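Local coordinates for protein IscA (Thermosynechococcus elongatus, PDB 1X0G) that binds a [2Fe-2S] cluster and is thought to act as a scaffold on which Fe-S clusters are assembled, at the interface of chains A and B. Sequence-based numbering; all coordinates share one arbitrary frame. Chains: chain A/B, IscA.

The interface of chains A and B. Residues chain A 22, 25-27; chain B 46-49.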
# COMPACT_ATOMS: atom_id res chain seq x y z
N ARG A 22 -17.06 -26.17 -11.85
CA ARG A 22 -16.04 -27.22 -12.10
C ARG A 22 -15.80 -28.19 -10.93
O ARG A 22 -14.92 -27.96 -10.08
CB ARG A 22 -14.71 -26.60 -12.61
CG ARG A 22 -13.71 -27.59 -13.25
CD ARG A 22 -12.27 -27.04 -13.33
NE ARG A 22 -11.83 -26.51 -12.03
CZ ARG A 22 -10.85 -25.61 -11.84
NH1 ARG A 22 -10.15 -25.16 -12.88
NH2 ARG A 22 -10.54 -25.17 -10.62
N ALA A 25 -10.18 -30.39 -10.70
CA ALA A 25 -8.93 -29.89 -10.03
C ALA A 25 -9.01 -28.37 -9.89
O ALA A 25 -9.62 -27.75 -10.75
CB ALA A 25 -7.66 -30.29 -10.85
N ALA A 26 -8.45 -27.76 -8.83
CA ALA A 26 -8.50 -26.28 -8.70
C ALA A 26 -7.37 -25.79 -7.87
O ALA A 26 -7.37 -25.96 -6.66
CB ALA A 26 -9.79 -25.80 -8.11
N ILE A 27 -6.40 -25.15 -8.51
CA ILE A 27 -5.24 -24.57 -7.89
C ILE A 27 -5.41 -23.07 -7.70
O ILE A 27 -5.94 -22.36 -8.53
CB ILE A 27 -4.13 -24.81 -8.83
CG1 ILE A 27 -3.85 -26.29 -8.78
CG2 ILE A 27 -2.90 -23.89 -8.57
CD1 ILE A 27 -3.35 -26.74 -10.09
N LEU B 46 -8.56 -19.52 -9.62
CA LEU B 46 -8.56 -20.96 -9.43
C LEU B 46 -8.41 -21.51 -10.79
O LEU B 46 -9.14 -21.08 -11.66
CB LEU B 46 -9.90 -21.44 -8.94
CG LEU B 46 -10.17 -20.94 -7.53
CD1 LEU B 46 -11.39 -21.63 -7.05
CD2 LEU B 46 -8.97 -21.16 -6.57
N VAL B 47 -7.53 -22.48 -11.01
CA VAL B 47 -7.23 -22.89 -12.36
C VAL B 47 -7.00 -24.37 -12.37
O VAL B 47 -6.89 -24.97 -11.32
CB VAL B 47 -5.99 -22.14 -12.95
CG1 VAL B 47 -6.21 -20.64 -12.91
CG2 VAL B 47 -4.69 -22.52 -12.25
N ALA B 48 -6.94 -24.99 -13.53
CA ALA B 48 -7.01 -26.45 -13.52
C ALA B 48 -5.62 -26.90 -13.20
O ALA B 48 -5.40 -27.69 -12.27
CB ALA B 48 -7.44 -27.01 -14.88
N GLU B 49 -4.71 -26.39 -14.01
CA GLU B 49 -3.31 -26.69 -13.95
C GLU B 49 -2.66 -25.33 -13.76
O GLU B 49 -3.32 -24.34 -14.08
CB GLU B 49 -2.87 -27.38 -15.26
CG GLU B 49 -2.90 -28.98 -15.28
CD GLU B 49 -4.02 -29.69 -14.34
OE1 GLU B 49 -4.11 -29.32 -13.10
OE2 GLU B 49 -4.75 -30.65 -14.84
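A:Ile27 and B:Val47 face each other as an antiparallel beta bridge between two copies of this HesB/IscA-family protein, whose long strands intertwine in what is probably the domain-swapped pairing of the tetramer; here the start of strand 27-46 of chain A runs beside the end of strand 28-47 of chain B. Two backbone hydrogen bonds close the pair. A:Ile27 N gives its hydrogen almost straight, 172° at H, to B:Val47 O at 2.9 Å. The return bond, from B:Val47 N to A:Ile27 O, is also 2.9 Å long but more bent, and meets a lone pair of the carbonyl oxygen. Together they register the two strands at the point where chain A enters its long strand and chain B leaves its own.

On one side of this pair lies the side chain of A:Arg22, which buries 51 Å² against chain B, more than any other residue of the patch. Its CG is anti to the backbone N (chi1 -164°), and the chain bends at chi3, bringing the tip of the guanidinium to the peptide joining B:Val47 and B:Ala48. NH1 lies 3.3 Å from B:Ala48 N, a meeting of two nitrogens that is a packing contact, while NH2 is 3.7 Å from B:Val47 O. The edge of the group is turned to B:Val47 CA, in plane, and one of its faces lies over the carbonyl carbon of A:Ala25 in its own chain. The methyl CB of B:Ala48 adds a contact to A:Arg22 NH1 at 3.8 Å.

Across the strand pair from the arginine, the side chain of A:Ile27 points along chain B where it leaves the strand. CG1 stands beside the backbone N (chi1 -71°) and carries CD1 toward the backbone of B:Glu49, whose CA it meets at 3.9 Å. A:Ala25 CB approaches the B:Ala48 carbonyl, 3.7 Å from its O. Toward the other end of the bridge, the methyl CD2 of B:Leu46 packs against A:Ile27 O at 3.8 Å.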